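Local coordinates for alternansucrase (Leuconostoc mesenteroides, PDB 6HVG), which belongs to glycosyl hydrolase family 70 and joins a TIM-barrel core to repeats of the choline-binding and cell-wall-binding kind, at residues T466-T469 against A470-Q474; D758-R761 against K762-D766; D780-A783 against Q784-F788. All blocks are in the same frame, centred on the assembly; numbering follows the deposited sequence.

Interaction 1. Residues T466-T469 against A470-Q474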
ATOM      1  N   THR A 466     -12.291  40.595  -6.094  1.00 66.32           N
ATOM      2  CA  THR A 466     -13.261  40.695  -5.038  1.00 69.59           C
ATOM      3  C   THR A 466     -12.966  39.708  -3.928  1.00 66.11           C
ATOM      4  O   THR A 466     -12.579  38.569  -4.170  1.00 67.88           O
ATOM      5  CB  THR A 466     -14.705  40.475  -5.576  1.00 78.54           C
ATOM      6  OG1 THR A 466     -14.779  39.248  -6.333  1.00 77.50           O
ATOM      7  CG2 THR A 466     -15.144  41.640  -6.465  1.00 78.98           C
ATOM      8  N   THR A 467     -13.144  40.171  -2.703  1.00 68.82           N
ATOM      9  CA  THR A 467     -13.154  39.313  -1.526  1.00 69.19           C
ATOM     10  C   THR A 467     -14.598  39.058  -1.166  1.00 63.30           C
ATOM     11  O   THR A 467     -15.226  39.838  -0.470  1.00 70.04           O
ATOM     12  CB  THR A 467     -12.482  40.013  -0.332  1.00 74.29           C
ATOM     13  OG1 THR A 467     -11.418  40.852  -0.801  1.00 76.91           O
ATOM     14  CG2 THR A 467     -11.967  38.970   0.665  1.00 78.65           C
ATOM     15  N   TYR A 468     -15.154  37.980  -1.669  1.00 57.36           N
ATOM     16  CA  TYR A 468     -16.493  37.617  -1.291  1.00 56.12           C
ATOM     17  C   TYR A 468     -16.548  36.400  -0.387  1.00 53.98           C
ATOM     18  O   TYR A 468     -15.817  35.453  -0.576  1.00 56.58           O
ATOM     19  CB  TYR A 468     -17.324  37.404  -2.555  1.00 56.92           C
ATOM     20  CG  TYR A 468     -17.699  38.672  -3.299  1.00 54.75           C
ATOM     21  CD1 TYR A 468     -18.092  39.829  -2.618  1.00 53.17           C
ATOM     22  CD2 TYR A 468     -17.719  38.691  -4.700  1.00 53.61           C
ATOM     23  CE1 TYR A 468     -18.459  40.970  -3.321  1.00 53.52           C
ATOM     24  CE2 TYR A 468     -18.059  39.827  -5.399  1.00 51.77           C
ATOM     25  CZ  TYR A 468     -18.434  40.960  -4.717  1.00 54.12           C
ATOM     26  OH  TYR A 468     -18.812  42.087  -5.433  1.00 57.99           O
ATOM     27  N   THR A 469     -17.410  36.460   0.612  1.00 57.40           N
ATOM     28  CA  THR A 469     -17.622  35.371   1.544  1.00 60.01           C
ATOM     29  C   THR A 469     -19.049  34.897   1.335  1.00 56.41           C
ATOM     30  O   THR A 469     -19.852  35.535   0.647  1.00 57.57           O
ATOM     31  CB  THR A 469     -17.392  35.848   2.990  1.00 63.11           C
ATOM     32  OG1 THR A 469     -16.178  36.570   3.000  1.00 61.67           O
ATOM     33  CG2 THR A 469     -17.226  34.706   3.976  1.00 69.37           C
ATOM     34  N   ALA A 470     -19.326  33.724   1.858  1.00 55.51           N
ATOM     35  CA  ALA A 470     -20.674  33.194   1.879  1.00 56.13           C
ATOM     36  C   ALA A 470     -21.634  34.179   2.556  1.00 54.23           C
ATOM     37  O   ALA A 470     -22.812  34.181   2.275  1.00 56.05           O
ATOM     38  CB  ALA A 470     -20.666  31.845   2.582  1.00 52.79           C
ATOM     39  N   ALA A 471     -21.116  35.021   3.438  1.00 52.94           N
ATOM     40  CA  ALA A 471     -21.934  36.023   4.129  1.00 52.51           C
ATOM     41  C   ALA A 471     -22.414  37.182   3.254  1.00 50.93           C
ATOM     42  O   ALA A 471     -23.355  37.885   3.621  1.00 51.27           O
ATOM     43  CB  ALA A 471     -21.181  36.568   5.340  1.00 51.74           C
ATOM     44  N   THR A 472     -21.735  37.407   2.133  1.00 49.02           N
ATOM     45  CA  THR A 472     -22.103  38.443   1.185  1.00 49.19           C
ATOM     46  C   THR A 472     -23.521  38.170   0.718  1.00 52.35           C
ATOM     47  O   THR A 472     -23.919  37.001   0.599  1.00 52.29           O
ATOM     48  CB  THR A 472     -21.163  38.432  -0.031  1.00 49.60           C
ATOM     49  OG1 THR A 472     -19.817  38.598   0.405  1.00 48.16           O
ATOM     50  CG2 THR A 472     -21.519  39.533  -1.036  1.00 49.66           C
ATOM     51  N   SER A 473     -24.282  39.238   0.468  1.00 49.79           N
ATOM     52  CA  SER A 473     -25.694  39.091   0.158  1.00 50.23           C
ATOM     53  C   SER A 473     -25.835  38.412  -1.179  1.00 48.03           C
ATOM     54  O   SER A 473     -24.969  38.519  -2.033  1.00 46.47           O
ATOM     55  CB  SER A 473     -26.412  40.447   0.133  1.00 52.78           C
ATOM     56  OG  SER A 473     -26.320  41.085  -1.130  1.00 53.01           O
ATOM     57  N   GLN A 474     -26.946  37.720  -1.357  1.00 45.83           N
ATOM     58  CA  GLN A 474     -27.181  36.995  -2.573  1.00 45.97           C
ATOM     59  C   GLN A 474     -27.283  37.954  -3.756  1.00 48.71           C
ATOM     60  O   GLN A 474     -26.815  37.636  -4.851  1.00 53.63           O
ATOM     61  CB  GLN A 474     -28.457  36.167  -2.438  1.00 45.39           C
ATOM     62  CG  GLN A 474     -28.670  35.177  -3.558  1.00 47.78           C
ATOM     63  CD  GLN A 474     -27.617  34.106  -3.574  1.00 46.73           C
ATOM     64  OE1 GLN A 474     -27.525  33.328  -2.643  1.00 47.16           O
ATOM     65  NE2 GLN A 474     -26.797  34.066  -4.638  1.00 46.49           N
TER
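The carbonyl oxygen of T469 is gripped twice by one residue, T472, which offers it both its backbone N and its side-chain hydroxyl. The frame is a type I beta turn running from T469 to T472, in the loop that joins helix 447-462 to helix 474-495 near the surface of the family 70 enzyme. T472 N reaches T469 O at 3.0 Å, the closing bond of the turn, with the donor well above the carbonyl plane. T472 OG1 donates to T469 O at 3.1 Å; it comes from the same face but is tilted only 26° from that plane. One acceptor therefore fixes both the main chain and the side chain of the residue that ends the turn. The first torsion of T472 (chi1 -57°) makes this possible, setting OG1 opposite the carbonyl carbon and bringing it back over the start of the turn, while CG2 is left to meet an aromatic neighbour.

That neighbour is Y468, whose side chain passes T472 at a slant. T466 CB sits over one face of the phenol ring, toward its rim. The Y468 side chain also touches A451 and L454 of the preceding helix and L477 and A480 of the following one, so that Y468, next to the turn, bridges the two helices; T472 itself touches L477. K447 NZ adds a hydrogen bond to A470 O, and S473, directly after the turn, occupies the N-cap position of helix 474-495, with its OG bonded to T476 OG1. Where threonine and tyrosine meet, one ring carbon serves both branches: Y468 CD1 lies 3.7 Å from T472 OG1 and 3.8 Å from T472 CG2.

Interaction 2. Residues D758-R761 against K762-D766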
ATOM      1  N   ASP A 758       9.925  -3.653  -3.711  1.00 61.19           N
ATOM      2  CA  ASP A 758      10.285  -2.777  -2.595  1.00 59.17           C
ATOM      3  C   ASP A 758      11.766  -2.371  -2.616  1.00 59.99           C
ATOM      4  O   ASP A 758      12.086  -1.174  -2.645  1.00 65.09           O
ATOM      5  CB  ASP A 758       9.874  -3.394  -1.255  1.00 59.02           C
ATOM      6  CG  ASP A 758       8.383  -3.190  -0.950  1.00 59.47           C
ATOM      7  OD1 ASP A 758       7.639  -2.635  -1.809  1.00 56.47           O
ATOM      8  OD2 ASP A 758       7.960  -3.587   0.153  1.00 55.35           O
ATOM      9  N   PRO A 759      12.684  -3.344  -2.619  1.00 56.99           N
ATOM     10  CA  PRO A 759      14.087  -2.963  -2.770  1.00 56.26           C
ATOM     11  C   PRO A 759      14.402  -2.009  -3.942  1.00 57.31           C
ATOM     12  O   PRO A 759      15.108  -1.017  -3.756  1.00 54.43           O
ATOM     13  CB  PRO A 759      14.769  -4.309  -2.968  1.00 57.18           C
ATOM     14  CG  PRO A 759      13.948  -5.261  -2.165  1.00 55.53           C
ATOM     15  CD  PRO A 759      12.539  -4.754  -2.223  1.00 56.23           C
ATOM     16  N   ILE A 760      13.894  -2.304  -5.136  1.00 60.43           N
ATOM     17  CA  ILE A 760      14.157  -1.437  -6.288  1.00 62.01           C
ATOM     18  C   ILE A 760      13.703   0.005  -6.020  1.00 62.90           C
ATOM     19  O   ILE A 760      14.375   0.951  -6.413  1.00 63.32           O
ATOM     20  CB  ILE A 760      13.560  -2.026  -7.588  1.00 64.23           C
ATOM     21  CG1 ILE A 760      14.504  -3.085  -8.146  1.00 67.39           C
ATOM     22  CG2 ILE A 760      13.351  -0.965  -8.661  1.00 65.53           C
ATOM     23  CD1 ILE A 760      13.835  -4.378  -8.552  1.00 71.83           C
ATOM     24  N   ARG A 761      12.568   0.171  -5.350  1.00 65.59           N
ATOM     25  CA  ARG A 761      12.055   1.512  -5.032  1.00 66.57           C
ATOM     26  C   ARG A 761      12.804   2.129  -3.842  1.00 69.62           C
ATOM     27  O   ARG A 761      13.152   3.305  -3.890  1.00 73.11           O
ATOM     28  CB  ARG A 761      10.538   1.488  -4.788  1.00 58.77           C
ATOM     29  CG  ARG A 761       9.759   1.251  -6.076  1.00 55.21           C
ATOM     30  CD  ARG A 761       8.261   1.207  -5.880  1.00 52.79           C
ATOM     31  NE  ARG A 761       7.859   0.053  -5.074  1.00 54.25           N
ATOM     32  CZ  ARG A 761       6.598  -0.306  -4.816  1.00 52.77           C
ATOM     33  NH1 ARG A 761       5.596   0.400  -5.302  1.00 52.07           N
ATOM     34  NH2 ARG A 761       6.342  -1.375  -4.068  1.00 51.19           N
ATOM     35  N   LYS A 762      13.075   1.356  -2.790  1.00 69.46           N
ATOM     36  CA  LYS A 762      13.866   1.857  -1.640  1.00 67.64           C
ATOM     37  C   LYS A 762      15.184   2.421  -2.124  1.00 66.25           C
ATOM     38  O   LYS A 762      15.649   3.432  -1.621  1.00 70.57           O
ATOM     39  CB  LYS A 762      14.170   0.755  -0.618  1.00 68.99           C
ATOM     40  CG  LYS A 762      12.954   0.025  -0.068  1.00 76.86           C
ATOM     41  CD  LYS A 762      12.989  -0.198   1.442  1.00 79.17           C
ATOM     42  CE  LYS A 762      11.935  -1.229   1.899  1.00 78.57           C
ATOM     43  NZ  LYS A 762      12.159  -2.633   1.403  1.00 80.12           N
ATOM     44  N   ALA A 763      15.775   1.772  -3.121  1.00 66.39           N
ATOM     45  CA  ALA A 763      17.024   2.240  -3.724  1.00 65.63           C
ATOM     46  C   ALA A 763      16.842   3.597  -4.395  1.00 65.78           C
ATOM     47  O   ALA A 763      17.667   4.484  -4.232  1.00 69.00           O
ATOM     48  CB  ALA A 763      17.538   1.225  -4.718  1.00 63.84           C
ATOM     49  N   MET A 764      15.734   3.771  -5.109  1.00 68.20           N
ATOM     50  CA  MET A 764      15.420   5.047  -5.776  1.00 70.35           C
ATOM     51  C   MET A 764      15.179   6.169  -4.760  1.00 72.22           C
ATOM     52  O   MET A 764      15.631   7.291  -4.942  1.00 72.92           O
ATOM     53  CB  MET A 764      14.199   4.892  -6.679  1.00 69.44           C
ATOM     54  CG  MET A 764      14.445   3.906  -7.808  1.00 68.91           C
ATOM     55  SD  MET A 764      13.026   3.510  -8.837  1.00 68.52           S
ATOM     56  CE  MET A 764      12.805   5.051  -9.755  1.00 70.00           C
ATOM     57  N   ILE A 765      14.514   5.818  -3.661  1.00 75.08           N
ATOM     58  CA  ILE A 765      14.216   6.741  -2.563  1.00 76.64           C
ATOM     59  C   ILE A 765      15.503   7.179  -1.879  1.00 78.78           C
ATOM     60  O   ILE A 765      15.723   8.364  -1.637  1.00 83.35           O
ATOM     61  CB  ILE A 765      13.266   6.091  -1.517  1.00 73.90           C
ATOM     62  CG1 ILE A 765      11.916   5.757  -2.171  1.00 73.85           C
ATOM     63  CG2 ILE A 765      13.031   7.024  -0.350  1.00 74.17           C
ATOM     64  CD1 ILE A 765      10.931   4.979  -1.316  1.00 76.61           C
ATOM     65  N   ASP A 766      16.360   6.213  -1.576  1.00 78.61           N
ATOM     66  CA  ASP A 766      17.627   6.482  -0.899  1.00 83.12           C
ATOM     67  C   ASP A 766      18.556   7.404  -1.688  1.00 76.82           C
ATOM     68  O   ASP A 766      19.358   8.088  -1.090  1.00 81.52           O
ATOM     69  CB  ASP A 766      18.359   5.171  -0.628  1.00 89.26           C
ATOM     70  CG  ASP A 766      19.229   5.226   0.613  1.00 98.47           C
ATOM     71  OD1 ASP A 766      18.741   5.625   1.699  1.00106.72           O
ATOM     72  OD2 ASP A 766      20.406   4.837   0.504  1.00105.36           O
TER
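K762 folds its side chain back over D758, one helical turn earlier. Its CB sits 3.5 Å from D758 O, the same oxygen that accepts K762 N at 2.7 Å in a nearly straight bond. K762 CG comes closer to that oxygen than CB does. The chain then bends at chi2 and again at chi4 (66°), where the bend tucks NZ in beside D758 CB at 3.6 Å. NZ also approaches the ring of P759 at CD. The ammonium remains 4.5 Å from D758 OD2, too far for a salt bridge, although the opposite charges probably attract weakly.

The carboxylate has a closer partner in R761, whose NH2 forms a salt bridge to D758 OD1 at 2.9 Å, tilted from the guanidinium plane. R761 NE is tied in turn to Q757 O, and NH1 adds a weak hydrogen bond to M773 O. On another side of the helix, I760 CG2 and M764 SD make a loose apolar contact. Four sound i to i+4 backbone bonds and a weak one from M764 N to I760 O mark helix 757-766 as an alpha-helix, lying in the chain between parallel strands 745-747 and 821-825 of the TIM barrel.

Interaction 3. Residues D780-A783 against Q784-F788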
ATOM      1  N   ASP A 780      13.554   6.415 -17.454  1.00 71.93           N
ATOM      2  CA  ASP A 780      14.904   6.932 -17.182  1.00 73.17           C
ATOM      3  C   ASP A 780      15.189   6.958 -15.686  1.00 69.01           C
ATOM      4  O   ASP A 780      16.275   6.609 -15.261  1.00 68.93           O
ATOM      5  CB  ASP A 780      15.098   8.337 -17.785  1.00 76.57           C
ATOM      6  CG  ASP A 780      14.690   8.388 -19.249  1.00 79.43           C
ATOM      7  OD1 ASP A 780      15.221   9.234 -19.998  1.00 80.69           O
ATOM      8  OD2 ASP A 780      13.830   7.564 -19.658  1.00 82.82           O
ATOM      9  N   GLN A 781      14.217   7.407 -14.904  1.00 64.73           N
ATOM     10  CA  GLN A 781      14.351   7.432 -13.459  1.00 66.03           C
ATOM     11  C   GLN A 781      14.586   6.020 -12.939  1.00 66.69           C
ATOM     12  O   GLN A 781      15.433   5.805 -12.072  1.00 66.94           O
ATOM     13  CB  GLN A 781      13.094   8.013 -12.805  1.00 67.21           C
ATOM     14  CG  GLN A 781      13.083   9.526 -12.634  1.00 67.70           C
ATOM     15  CD  GLN A 781      11.717  10.027 -12.235  1.00 63.36           C
ATOM     16  OE1 GLN A 781      10.822  10.075 -13.058  1.00 60.41           O
ATOM     17  NE2 GLN A 781      11.541  10.362 -10.965  1.00 66.00           N
ATOM     18  N   LEU A 782      13.839   5.058 -13.479  1.00 62.94           N
ATOM     19  CA  LEU A 782      14.049   3.657 -13.122  1.00 61.94           C
ATOM     20  C   LEU A 782      15.469   3.162 -13.447  1.00 65.73           C
ATOM     21  O   LEU A 782      16.104   2.507 -12.616  1.00 70.06           O
ATOM     22  CB  LEU A 782      13.040   2.778 -13.832  1.00 59.50           C
ATOM     23  CG  LEU A 782      13.100   1.267 -13.566  1.00 56.15           C
ATOM     24  CD1 LEU A 782      13.067   0.950 -12.095  1.00 55.11           C
ATOM     25  CD2 LEU A 782      11.930   0.594 -14.276  1.00 55.22           C
ATOM     26  N   ALA A 783      15.964   3.499 -14.639  1.00 63.38           N
ATOM     27  CA  ALA A 783      17.298   3.084 -15.087  1.00 62.48           C
ATOM     28  C   ALA A 783      18.428   3.581 -14.189  1.00 64.91           C
ATOM     29  O   ALA A 783      19.373   2.834 -13.901  1.00 67.08           O
ATOM     30  CB  ALA A 783      17.538   3.533 -16.521  1.00 62.92           C
ATOM     31  N   GLN A 784      18.334   4.837 -13.758  1.00 68.04           N
ATOM     32  CA  GLN A 784      19.331   5.432 -12.854  1.00 68.36           C
ATOM     33  C   GLN A 784      19.338   4.733 -11.505  1.00 66.70           C
ATOM     34  O   GLN A 784      20.406   4.452 -10.960  1.00 70.66           O
ATOM     35  CB  GLN A 784      19.026   6.902 -12.590  1.00 72.39           C
ATOM     36  CG  GLN A 784      19.185   7.836 -13.772  1.00 76.92           C
ATOM     37  CD  GLN A 784      18.604   9.217 -13.492  1.00 81.60           C
ATOM     38  OE1 GLN A 784      18.202   9.529 -12.363  1.00 84.75           O
ATOM     39  NE2 GLN A 784      18.548  10.045 -14.524  1.00 85.48           N
ATOM     40  N   GLY A 785      18.141   4.468 -10.971  1.00 63.93           N
ATOM     41  CA  GLY A 785      17.997   3.767  -9.700  1.00 62.75           C
ATOM     42  C   GLY A 785      18.566   2.370  -9.805  1.00 63.27           C
ATOM     43  O   GLY A 785      19.265   1.883  -8.917  1.00 59.33           O
ATOM     44  N   MET A 786      18.272   1.733 -10.929  1.00 64.52           N
ATOM     45  CA  MET A 786      18.732   0.384 -11.189  1.00 63.63           C
ATOM     46  C   MET A 786      20.237   0.259 -11.147  1.00 62.00           C
ATOM     47  O   MET A 786      20.747  -0.767 -10.688  1.00 59.36           O
ATOM     48  CB  MET A 786      18.194  -0.110 -12.532  1.00 65.08           C
ATOM     49  CG  MET A 786      16.746  -0.567 -12.456  1.00 65.40           C
ATOM     50  SD  MET A 786      16.522  -1.903 -11.265  1.00 66.65           S
ATOM     51  CE  MET A 786      14.862  -2.395 -11.703  1.00 71.63           C
ATOM     52  N   GLU A 787      20.946   1.287 -11.606  1.00 61.18           N
ATOM     53  CA  GLU A 787      22.412   1.270 -11.536  1.00 64.25           C
ATOM     54  C   GLU A 787      22.924   1.199 -10.082  1.00 63.28           C
ATOM     55  O   GLU A 787      23.921   0.519  -9.818  1.00 63.02           O
ATOM     56  CB  GLU A 787      23.033   2.448 -12.307  1.00 65.58           C
ATOM     57  CG  GLU A 787      22.959   2.299 -13.828  1.00 68.19           C
ATOM     58  CD  GLU A 787      23.675   1.039 -14.370  1.00 72.82           C
ATOM     59  OE1 GLU A 787      24.912   0.900 -14.201  1.00 67.62           O
ATOM     60  OE2 GLU A 787      22.995   0.172 -14.976  1.00 71.17           O
ATOM     61  N   PHE A 788      22.239   1.864  -9.149  1.00 62.52           N
ATOM     62  CA  PHE A 788      22.600   1.783  -7.720  1.00 67.42           C
ATOM     63  C   PHE A 788      22.249   0.416  -7.139  1.00 66.02           C
ATOM     64  O   PHE A 788      23.002  -0.154  -6.336  1.00 63.50           O
ATOM     65  CB  PHE A 788      21.919   2.905  -6.895  1.00 69.40           C
ATOM     66  CG  PHE A 788      22.322   4.306  -7.311  1.00 72.52           C
ATOM     67  CD1 PHE A 788      23.651   4.723  -7.215  1.00 73.21           C
ATOM     68  CD2 PHE A 788      21.379   5.200  -7.818  1.00 71.00           C
ATOM     69  CE1 PHE A 788      24.026   5.991  -7.627  1.00 73.23           C
ATOM     70  CE2 PHE A 788      21.752   6.468  -8.221  1.00 71.89           C
ATOM     71  CZ  PHE A 788      23.078   6.861  -8.132  1.00 72.23           C
TER
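L782 and M786 sit one turn apart on helix 779-793, an alpha-helix of the TIM-barrel region, and they show how such a helix sorts its contacts by kind. The backbone bonds follow the i to i+4 pattern: Q784 N to D780 O, G785 N to Q781 O, M786 N to L782 O at 2.9 Å, and E787 N to A783 O.

Aliphatic stems lying on carbonyl oxygens form a second group, of van der Waals contacts. Q784, extended beyond CG, runs back along the preceding turn, and its CG rests 3.5 Å from D780 O. E787 likewise lays its CG near A783 O. Polar side-chain bonding belongs to the amide of Q781, which finds its partners outside the helix segment, with OE1 accepting from T778 N and NE2 donating to I769 O.

The apolar group faces helix 757-766, where both L782 and M786 touch I760. The two side chains lie next to each other and point the same way. With CG of L782 anti to its own nitrogen (chi1 -179°) and M786 bent at chi2, L782 CD1 lies alongside the methionine, 3.8 Å from M786 CE.

Interactions 2 and 3 belong together: helices 757-766 and 779-793 follow each other in the chain, and the two centres are 10 Å apart. I760 meets side chains, its CG1 lying 3.6 Å from M786 CE, while the methyl of M764 rests on the backbone of helix 779-793 at Q781 and L782. Both are partly buried, and polar side chains bond elsewhere, Q781 and R761 to the connecting loop among others. Interaction 1 stands apart, a surface turn about 49 Å from interaction 2 and 52 Å from interaction 3 between centres. Regular helical bonding carries the paired helices; in the turn, a side-chain hydroxyl supplements the backbone bond.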